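Local coordinates for protein chromatin structure-remodeling complex subunit RSC2 (Saccharomyces cerevisiae, PDB 4BB7) that binds histone H3 through its BAH domain and serves in the ATP-dependent RSC complex, which remodels chromatin and positions nucleosomes, at residues A64-R69 / D198-V203; T73-D78 / G204-R209; L80-E85 / F168-S173. One frame throughout, in Å; residues are numbered along the deposited sequence.

Interaction 1. Residues A64-R69 / D198-V203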
loop_
_atom_site.group_PDB
_atom_site.type_symbol
_atom_site.label_atom_id
_atom_site.label_comp_id
_atom_site.label_asym_id
_atom_site.label_seq_id
_atom_site.Cartn_x
_atom_site.Cartn_y
_atom_site.Cartn_z
ATOM N N ALA A 64 1.266 -9.519 -3.359
ATOM C CA ALA A 64 1.318 -10.953 -3.100
ATOM C C ALA A 64 0.707 -11.327 -1.750
ATOM O O ALA A 64 0.816 -10.579 -0.777
ATOM C CB ALA A 64 2.753 -11.449 -3.190
ATOM N N CYS A 65 0.051 -12.485 -1.705
ATOM C CA CYS A 65 -0.438 -13.042 -0.451
ATOM C C CYS A 65 0.639 -13.931 0.160
ATOM O O CYS A 65 1.020 -14.948 -0.421
ATOM C CB CYS A 65 -1.718 -13.847 -0.671
ATOM S SG CYS A 65 -2.457 -14.503 0.859
ATOM N N TRP A 66 1.127 -13.542 1.333
ATOM C CA TRP A 66 2.214 -14.259 1.988
ATOM C C TRP A 66 1.793 -15.628 2.501
ATOM O O TRP A 66 0.651 -15.829 2.910
ATOM C CB TRP A 66 2.790 -13.434 3.142
ATOM C CG TRP A 66 3.636 -12.278 2.700
ATOM C CD1 TRP A 66 4.003 -11.971 1.422
ATOM C CD2 TRP A 66 4.221 -11.274 3.537
ATOM N NE1 TRP A 66 4.781 -10.838 1.411
ATOM C CE2 TRP A 66 4.931 -10.391 2.697
ATOM C CE3 TRP A 66 4.214 -11.036 4.916
ATOM C CZ2 TRP A 66 5.627 -9.289 3.189
ATOM C CZ3 TRP A 66 4.909 -9.942 5.402
ATOM C CH2 TRP A 66 5.606 -9.082 4.541
ATOM N N TYR A 67 2.733 -16.566 2.465
ATOM C CA TYR A 67 2.556 -17.879 3.067
ATOM C C TYR A 67 3.752 -18.157 3.969
ATOM O O TYR A 67 4.892 -18.162 3.511
ATOM C CB TYR A 67 2.447 -18.960 1.990
ATOM C CG TYR A 67 1.138 -18.954 1.235
ATOM C CD1 TYR A 67 0.760 -17.858 0.465
ATOM C CD2 TYR A 67 0.288 -20.051 1.273
ATOM C CE1 TYR A 67 -0.434 -17.850 -0.233
ATOM C CE2 TYR A 67 -0.908 -20.054 0.575
ATOM C CZ TYR A 67 -1.262 -18.950 -0.174
ATOM O OH TYR A 67 -2.448 -18.951 -0.865
ATOM N N TYR A 68 3.490 -18.376 5.252
ATOM C CA TYR A 68 4.560 -18.573 6.224
ATOM C C TYR A 68 5.143 -19.981 6.174
ATOM O O TYR A 68 4.480 -20.927 5.747
ATOM C CB TYR A 68 4.060 -18.284 7.642
ATOM C CG TYR A 68 3.820 -16.821 7.938
ATOM C CD1 TYR A 68 4.215 -15.835 7.041
ATOM C CD2 TYR A 68 3.213 -16.424 9.122
ATOM C CE1 TYR A 68 4.002 -14.493 7.313
ATOM C CE2 TYR A 68 2.996 -15.086 9.402
ATOM C CZ TYR A 68 3.391 -14.125 8.495
ATOM O OH TYR A 68 3.175 -12.793 8.771
ATOM N N ARG A 69 6.392 -20.108 6.606
ATOM C CA ARG A 69 6.983 -21.413 6.847
ATOM C C ARG A 69 6.801 -21.698 8.333
ATOM O O ARG A 69 6.561 -20.775 9.110
ATOM C CB ARG A 69 8.467 -21.415 6.489
ATOM C CG ARG A 69 8.791 -20.888 5.101
ATOM C CD ARG A 69 10.295 -20.881 4.888
ATOM N NE ARG A 69 10.693 -20.228 3.644
ATOM C CZ ARG A 69 11.085 -20.875 2.551
ATOM N NH1 ARG A 69 11.128 -22.200 2.541
ATOM N NH2 ARG A 69 11.435 -20.197 1.469
ATOM N N ASP A 198 8.640 -5.108 6.818
ATOM C CA ASP A 198 8.466 -5.401 5.400
ATOM C C ASP A 198 8.750 -6.876 5.132
ATOM O O ASP A 198 9.117 -7.247 4.019
ATOM C CB ASP A 198 9.423 -4.558 4.556
ATOM C CG ASP A 198 9.396 -3.094 4.929
ATOM O OD1 ASP A 198 8.337 -2.615 5.387
ATOM O OD2 ASP A 198 10.436 -2.421 4.760
ATOM N N ALA A 199 8.588 -7.709 6.156
ATOM C CA ALA A 199 8.912 -9.126 6.048
ATOM C C ALA A 199 8.178 -9.954 7.094
ATOM O O ALA A 199 7.780 -9.435 8.133
ATOM C CB ALA A 199 10.412 -9.327 6.180
ATOM N N PRO A 200 7.999 -11.253 6.821
ATOM C CA PRO A 200 7.407 -12.164 7.804
ATOM C C PRO A 200 8.242 -12.156 9.078
ATOM O O PRO A 200 9.346 -11.613 9.063
ATOM C CB PRO A 200 7.507 -13.531 7.116
ATOM C CG PRO A 200 7.583 -13.221 5.661
ATOM C CD PRO A 200 8.352 -11.940 5.568
ATOM N N PRO A 201 7.732 -12.755 10.164
ATOM C CA PRO A 201 8.458 -12.742 11.439
ATOM C C PRO A 201 9.853 -13.341 11.303
ATOM O O PRO A 201 10.052 -14.251 10.495
ATOM C CB PRO A 201 7.593 -13.631 12.342
ATOM C CG PRO A 201 6.234 -13.587 11.737
ATOM C CD PRO A 201 6.467 -13.503 10.258
ATOM N N LEU A 202 10.804 -12.834 12.084
ATOM C CA LEU A 202 12.152 -13.392 12.096
ATOM C C LEU A 202 12.131 -14.825 12.628
ATOM O O LEU A 202 12.916 -15.670 12.198
ATOM C CB LEU A 202 13.090 -12.526 12.941
ATOM C CG LEU A 202 14.562 -12.948 12.972
ATOM C CD1 LEU A 202 15.158 -12.948 11.567
ATOM C CD2 LEU A 202 15.369 -12.047 13.897
ATOM N N VAL A 203 11.230 -15.089 13.569
ATOM C CA VAL A 203 11.049 -16.432 14.106
ATOM C C VAL A 203 9.803 -16.497 14.982
ATOM O O VAL A 203 9.479 -15.542 15.690
ATOM C CB VAL A 203 12.278 -16.899 14.916
ATOM C CG1 VAL A 203 12.497 -16.000 16.118
ATOM C CG2 VAL A 203 12.114 -18.352 15.351
#

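Interaction 2. Residues T73-D78 / G204-R209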
loop_
_atom_site.group_PDB
_atom_site.type_symbol
_atom_site.label_atom_id
_atom_site.label_comp_id
_atom_site.label_asym_id
_atom_site.label_seq_id
_atom_site.Cartn_x
_atom_site.Cartn_y
_atom_site.Cartn_z
ATOM N N THR A 73 5.858 -19.310 12.423
ATOM C CA THR A 73 4.558 -19.280 13.093
ATOM C C THR A 73 4.640 -19.576 14.589
ATOM O O THR A 73 5.660 -20.046 15.099
ATOM C CB THR A 73 3.562 -20.275 12.460
ATOM O OG1 THR A 73 4.126 -21.593 12.480
ATOM C CG2 THR A 73 3.236 -19.883 11.027
ATOM N N VAL A 74 3.548 -19.289 15.285
ATOM C CA VAL A 74 3.402 -19.671 16.678
ATOM C C VAL A 74 2.538 -20.927 16.742
ATOM O O VAL A 74 1.410 -20.940 16.240
ATOM C CB VAL A 74 2.744 -18.548 17.496
ATOM C CG1 VAL A 74 2.505 -19.000 18.923
ATOM C CG2 VAL A 74 3.612 -17.296 17.462
ATOM N N HIS A 75 3.070 -21.982 17.351
ATOM C CA HIS A 75 2.368 -23.260 17.408
ATOM C C HIS A 75 2.830 -24.140 18.565
ATOM O O HIS A 75 3.934 -23.975 19.093
ATOM C CB HIS A 75 2.558 -24.018 16.094
ATOM C CG HIS A 75 3.993 -24.236 15.733
ATOM N ND1 HIS A 75 4.712 -23.339 14.972
ATOM C CD2 HIS A 75 4.847 -25.240 16.040
ATOM C CE1 HIS A 75 5.945 -23.785 14.819
ATOM N NE2 HIS A 75 6.053 -24.937 15.456
ATOM N N ARG A 76 1.971 -25.081 18.946
ATOM C CA ARG A 76 2.298 -26.071 19.965
ATOM C C ARG A 76 3.616 -26.756 19.632
ATOM O O ARG A 76 3.870 -27.125 18.486
ATOM C CB ARG A 76 1.175 -27.107 20.084
ATOM C CG ARG A 76 -0.139 -26.533 20.594
ATOM C CD ARG A 76 -1.310 -27.483 20.376
ATOM N NE ARG A 76 -1.033 -28.839 20.844
ATOM C CZ ARG A 76 -1.972 -29.724 21.166
ATOM N NH1 ARG A 76 -3.256 -29.402 21.084
ATOM N NH2 ARG A 76 -1.625 -30.934 21.578
ATOM N N VAL A 77 4.454 -26.925 20.646
ATOM C CA VAL A 77 5.785 -27.481 20.455
ATOM C C VAL A 77 5.735 -28.872 19.825
ATOM O O VAL A 77 6.714 -29.333 19.232
ATOM C CB VAL A 77 6.538 -27.555 21.791
ATOM C CG1 VAL A 77 5.894 -28.594 22.700
ATOM C CG2 VAL A 77 7.998 -27.876 21.561
ATOM N N ASP A 78 4.596 -29.544 19.951
ATOM C CA ASP A 78 4.476 -30.902 19.437
ATOM C C ASP A 78 3.784 -30.953 18.077
ATOM O O ASP A 78 3.354 -32.023 17.637
ATOM C CB ASP A 78 3.761 -31.811 20.443
ATOM C CG ASP A 78 2.330 -31.388 20.700
ATOM O OD1 ASP A 78 2.071 -30.168 20.773
ATOM O OD2 ASP A 78 1.461 -32.278 20.827
ATOM N N GLY A 204 9.101 -17.624 14.921
ATOM C CA GLY A 204 7.902 -17.816 15.712
ATOM C C GLY A 204 8.230 -18.387 17.078
ATOM O O GLY A 204 9.395 -18.442 17.471
ATOM N N ALA A 205 7.203 -18.815 17.804
ATOM C CA ALA A 205 7.396 -19.363 19.140
ATOM C C ALA A 205 6.661 -20.685 19.307
ATOM O O ALA A 205 5.767 -21.014 18.523
ATOM C CB ALA A 205 6.938 -18.370 20.196
ATOM N N VAL A 206 7.043 -21.435 20.336
ATOM C CA VAL A 206 6.378 -22.692 20.647
ATOM C C VAL A 206 5.951 -22.728 22.109
ATOM O O VAL A 206 6.608 -22.147 22.971
ATOM C CB VAL A 206 7.278 -23.902 20.343
ATOM C CG1 VAL A 206 7.550 -24.001 18.852
ATOM C CG2 VAL A 206 8.577 -23.803 21.119
ATOM N N TYR A 207 4.843 -23.409 22.378
ATOM C CA TYR A 207 4.336 -23.538 23.736
ATOM C C TYR A 207 3.776 -24.938 23.999
ATOM O O TYR A 207 3.654 -25.751 23.085
ATOM C CB TYR A 207 3.279 -22.471 24.010
ATOM C CG TYR A 207 2.060 -22.564 23.123
ATOM C CD1 TYR A 207 2.113 -22.170 21.794
ATOM C CD2 TYR A 207 0.851 -23.034 23.619
ATOM C CE1 TYR A 207 1.002 -22.247 20.979
ATOM C CE2 TYR A 207 -0.269 -23.113 22.813
ATOM C CZ TYR A 207 -0.185 -22.719 21.493
ATOM O OH TYR A 207 -1.292 -22.798 20.682
ATOM N N MET A 208 3.435 -25.214 25.253
ATOM C CA MET A 208 2.977 -26.545 25.645
ATOM C C MET A 208 1.455 -26.609 25.782
ATOM O O MET A 208 0.802 -25.614 26.091
ATOM C CB MET A 208 3.655 -26.975 26.953
ATOM C CG MET A 208 3.943 -28.474 27.055
ATOM S SD MET A 208 4.920 -28.940 28.506
ATOM C CE MET A 208 6.494 -28.176 28.128
ATOM N N ARG A 209 0.894 -27.790 25.547
ATOM C CA ARG A 209 -0.542 -27.999 25.684
ATOM C C ARG A 209 -0.841 -29.460 26.001
ATOM O O ARG A 209 -0.112 -30.355 25.574
ATOM C CB ARG A 209 -1.272 -27.583 24.402
ATOM C CG ARG A 209 -1.518 -26.086 24.268
ATOM C CD ARG A 209 -2.456 -25.577 25.359
ATOM N NE ARG A 209 -2.634 -24.128 25.311
ATOM C CZ ARG A 209 -1.843 -23.253 25.926
ATOM N NH1 ARG A 209 -0.809 -23.676 26.640
ATOM N NH2 ARG A 209 -2.083 -21.953 25.825
HETATM O O HOH W 1 -1.056 -22.101 18.071
#

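Interaction 3. Residues L80-E85 / F168-S173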
loop_
_atom_site.group_PDB
_atom_site.type_symbol
_atom_site.label_atom_id
_atom_site.label_comp_id
_atom_site.label_asym_id
_atom_site.label_seq_id
_atom_site.Cartn_x
_atom_site.Cartn_y
_atom_site.Cartn_z
ATOM N N LEU A 80 3.396 -31.123 14.093
ATOM C CA LEU A 80 4.141 -31.752 13.010
ATOM C C LEU A 80 3.894 -31.018 11.696
ATOM O O LEU A 80 2.873 -30.347 11.533
ATOM C CB LEU A 80 3.740 -33.220 12.870
ATOM C CG LEU A 80 4.068 -34.105 14.070
ATOM C CD1 LEU A 80 3.464 -35.492 13.906
ATOM C CD2 LEU A 80 5.577 -34.177 14.266
ATOM N N PHE A 81 4.830 -31.154 10.763
ATOM C CA PHE A 81 4.750 -30.456 9.484
ATOM C C PHE A 81 5.236 -31.344 8.353
ATOM O O PHE A 81 6.084 -32.209 8.557
ATOM C CB PHE A 81 5.606 -29.186 9.511
ATOM C CG PHE A 81 5.206 -28.202 10.570
ATOM C CD1 PHE A 81 4.191 -27.286 10.336
ATOM C CD2 PHE A 81 5.853 -28.181 11.794
ATOM C CE1 PHE A 81 3.824 -26.376 11.305
ATOM C CE2 PHE A 81 5.492 -27.270 12.769
ATOM C CZ PHE A 81 4.475 -26.364 12.525
ATOM N N TYR A 82 4.703 -31.129 7.157
ATOM C CA TYR A 82 5.201 -31.830 5.982
ATOM C C TYR A 82 6.531 -31.222 5.567
ATOM O O TYR A 82 6.849 -30.092 5.942
ATOM C CB TYR A 82 4.202 -31.738 4.827
ATOM C CG TYR A 82 2.831 -32.270 5.174
ATOM C CD1 TYR A 82 2.579 -33.637 5.193
ATOM C CD2 TYR A 82 1.792 -31.407 5.492
ATOM C CE1 TYR A 82 1.326 -34.128 5.513
ATOM C CE2 TYR A 82 0.535 -31.887 5.813
ATOM C CZ TYR A 82 0.309 -33.247 5.822
ATOM O OH TYR A 82 -0.937 -33.723 6.147
ATOM N N LYS A 83 7.317 -31.978 4.812
ATOM C CA LYS A 83 8.515 -31.421 4.208
ATOM C C LYS A 83 8.082 -30.376 3.189
ATOM O O LYS A 83 7.301 -30.667 2.283
ATOM C CB LYS A 83 9.354 -32.512 3.540
ATOM C CG LYS A 83 10.591 -31.985 2.832
ATOM C CD LYS A 83 11.627 -33.076 2.627
ATOM C CE LYS A 83 12.140 -33.608 3.961
ATOM N NZ LYS A 83 13.233 -34.613 3.789
ATOM N N ASN A 84 8.573 -29.154 3.360
ATOM C CA ASN A 84 8.214 -28.052 2.475
ATOM C C ASN A 84 6.791 -27.539 2.671
ATOM O O ASN A 84 6.180 -27.024 1.736
ATOM C CB ASN A 84 8.424 -28.447 1.014
ATOM C CG ASN A 84 9.874 -28.690 0.686
ATOM O OD1 ASN A 84 10.757 -27.936 1.107
ATOM N ND2 ASN A 84 10.134 -29.751 -0.070
ATOM N N GLU A 85 6.267 -27.671 3.887
ATOM C CA GLU A 85 4.925 -27.179 4.178
ATOM C C GLU A 85 4.909 -25.671 4.366
ATOM O O GLU A 85 5.835 -25.102 4.944
ATOM C CB GLU A 85 4.335 -27.853 5.421
ATOM C CG GLU A 85 2.962 -27.294 5.800
ATOM C CD GLU A 85 2.302 -28.024 6.961
ATOM O OE1 GLU A 85 2.810 -29.088 7.377
ATOM O OE2 GLU A 85 1.266 -27.524 7.453
ATOM N N PHE A 168 2.478 -39.518 3.764
ATOM C CA PHE A 168 3.368 -38.394 4.025
ATOM C C PHE A 168 4.165 -38.568 5.313
ATOM O O PHE A 168 3.615 -38.938 6.350
ATOM C CB PHE A 168 2.570 -37.093 4.107
ATOM C CG PHE A 168 1.889 -36.716 2.828
ATOM C CD1 PHE A 168 0.768 -37.403 2.395
ATOM C CD2 PHE A 168 2.360 -35.660 2.066
ATOM C CE1 PHE A 168 0.138 -37.056 1.219
ATOM C CE2 PHE A 168 1.730 -35.304 0.890
ATOM C CZ PHE A 168 0.617 -36.003 0.466
ATOM N N PHE A 169 5.464 -38.301 5.243
ATOM C CA PHE A 169 6.267 -38.179 6.447
ATOM C C PHE A 169 6.027 -36.793 7.015
ATOM O O PHE A 169 6.125 -35.798 6.297
ATOM C CB PHE A 169 7.758 -38.335 6.138
ATOM C CG PHE A 169 8.168 -39.733 5.772
ATOM C CD1 PHE A 169 8.445 -40.667 6.757
ATOM C CD2 PHE A 169 8.302 -40.106 4.445
ATOM C CE1 PHE A 169 8.834 -41.949 6.426
ATOM C CE2 PHE A 169 8.690 -41.386 4.107
ATOM C CZ PHE A 169 8.958 -42.309 5.100
ATOM N N LYS A 170 5.696 -36.729 8.300
ATOM C CA LYS A 170 5.590 -35.457 9.000
ATOM C C LYS A 170 6.861 -35.281 9.821
ATOM O O LYS A 170 7.500 -36.263 10.188
ATOM C CB LYS A 170 4.359 -35.435 9.908
ATOM C CG LYS A 170 3.057 -35.052 9.218
ATOM C CD LYS A 170 3.031 -33.572 8.889
ATOM C CE LYS A 170 1.613 -33.064 8.689
ATOM N NZ LYS A 170 0.873 -32.938 9.970
ATOM N N TYR A 171 7.226 -34.033 10.101
ATOM C CA TYR A 171 8.481 -33.741 10.782
ATOM C C TYR A 171 8.263 -32.831 11.979
ATOM O O TYR A 171 7.390 -31.970 11.954
ATOM C CB TYR A 171 9.483 -33.113 9.806
ATOM C CG TYR A 171 9.760 -33.982 8.600
ATOM C CD1 TYR A 171 8.833 -34.093 7.569
ATOM C CD2 TYR A 171 10.940 -34.701 8.498
ATOM C CE1 TYR A 171 9.078 -34.895 6.465
ATOM C CE2 TYR A 171 11.197 -35.504 7.399
ATOM C CZ TYR A 171 10.265 -35.598 6.388
ATOM O OH TYR A 171 10.525 -36.398 5.299
ATOM N N PRO A 172 9.061 -33.027 13.038
ATOM C CA PRO A 172 8.954 -32.222 14.257
ATOM C C PRO A 172 9.343 -30.771 13.996
ATOM O O PRO A 172 10.148 -30.492 13.102
ATOM C CB PRO A 172 9.969 -32.877 15.194
ATOM C CG PRO A 172 10.974 -33.495 14.278
ATOM C CD PRO A 172 10.174 -33.989 13.108
ATOM N N SER A 173 8.772 -29.862 14.779
ATOM C CA SER A 173 8.981 -28.432 14.602
ATOM C C SER A 173 10.455 -28.065 14.542
ATOM O O SER A 173 11.256 -28.563 15.333
ATOM C CB SER A 173 8.313 -27.654 15.735
ATOM O OG SER A 173 8.607 -26.272 15.635
HETATM O O HOH W 2 6.388 -34.587 3.902
#

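Interaction 1. Residues A64-R69 / D198-V203
Two aromatic rings of strand 60-68, Trp66 and Tyr68, receive a run of loop whose two prolines each lay a ring carbon over a flat face. Asp198 starts the run with its side chain turned away from the strand; what reaches the indole is its carbonyl carbon, which lies at the ring's edge near CH2. Ala199 follows with its methyl also pointing off, so its backbone does the touching, and Ala199 CA comes to 3.6 Å from Trp66 CH2. Pro200 is shared between the two rings. Its CD sits over the face of the indole, 4.2 Å from the centroid of the six-membered ring of Trp66 and 17° off the normal, a CH-pi contact, while Pro200 CB turns to Tyr68 and lies 3.6 Å from CE1. Pro201 then sets its own CD over the phenol face, 4.0 Å from the centroid of the Tyr68 ring. Prolines within a chain have no N-H to donate, and no hydrogen bond crosses this contact. The polar tips look elsewhere: Trp66 NE1 bonds His95 NE2, and Tyr68 OH bonds Glu134 OE2. Within the BAH domain, strand 60-68 lies between strands 87-96 and 45-54, and the loop leading from strand 166-172 to strand 206-207 packs against this sheet, with Pro200 also touching Ile45 of strand 45-54.

Interaction 2. Residues T73-D78 / G204-R209
Both His75 (chi1 56°) and Tyr207 (chi1 62°) hold CG in the crowded position between the backbone N and the carbonyl carbon. For Tyr207 this folds the ring back across the partner chain, with Arg76 CA over one face and Val74 CG1 4.1 Å from Tyr207 CE1. Tyr207 OH donates a hydrogen bond to a water 2.7 Å away, which in turn donates to Val74 O. Residues 75-76, in the BAH sequence, form a small, weakly bonded parallel sheet with residues 206-207: His75 N donates to Ala205 O at 3.1 Å and Val77 N to Tyr207 O at 2.8 Å, with a weak bond from Tyr207 N to His75 O between. Bent at chi3 (50°), Arg76 makes a long salt bridge to Asp78 and receives the aliphatic CB of Arg209 over one guanidinium face, 3.8 Å from Arg76 NE; the like charges do not touch. Val206, side by side with His75, brings CG1 obliquely to the imidazole in an off-centre CH-pi contact, 3.8 Å from His75 NE2. His75 ND1 donates to Thr73 OG1, which also bonds Pro70 O, and NE2 bonds Ser173 OG. With both nitrogens engaged, the ring's rotation is fixed, a pattern consistent with a neutral imidazole protonated on ND1.

Interaction 3. Residues L80-E85 / F168-S173
A short antiparallel beta pairing joins residues 80-82 to strand 166-172, a member of a curled mixed sheet. Phe81 and Tyr171 form its hydrogen-bonded pair, with Phe81 N 2.9 Å from Tyr171 O and Tyr171 N 2.6 Å from Phe81 O. From the neighbouring position Lys170 reaches across to the other segment. Its CB lies 3.8 Å from Leu80 CB. CG continues along that leucine, and a bend at chi2 (-73°) takes CD past the carbonyl of Phe81. CE arrives over the centre of the Tyr82 ring. A second bend, at chi4 (74°), leaves NZ still above the same face, a cation-pi contact 4.5 Å from the Tyr82 centroid, while the ammonium bonds Gly218 O. The edge of that ring meets Phe168, whose CB is 3.5 Å from Tyr82 CE1, and Tyr82 OH bonds Glu129. An alanine in place of Tyr82 would probably leave the lysine tip without its aromatic platform and Phe168 without its edge contact, besides losing the bond to Glu129. A type II beta turn runs from Tyr82 to Glu85, closed by Glu85 N donating to Tyr82 O; Glu85 OE1 also accepts a hydrogen bond from Tyr82 N at 2.8 Å through its anti lone pair. A single water accepts from Lys83 N and donates to Phe169 O, 2.7 Å from that oxygen.

All three contacts tie the stretch running from strand 60-68 to residue 85 to later chain. Interactions 1 and 3 are buried, whereas interaction 2 is only partly so. Interaction 1 is apolar, chiefly prolines on aromatic rings, with no hydrogen bond across it; interaction 2 rests on parallel backbone bonds with charged side chains at one end; interaction 3 adds a cation-pi contact to antiparallel bonds. Residues 198-203 run directly into 204-209, and residues 73-78 follow shortly after 64-69, so interactions 1 and 2 touch, Tyr68 CB packing on Thr73 CG2. His75 joins interactions 2 and 3 through Ser173 and through Phe81, whose ring it meets edge-to-face. Interactions 1 and 3, with centres about 19 Å apart, lie on opposite sides of the chain's centre.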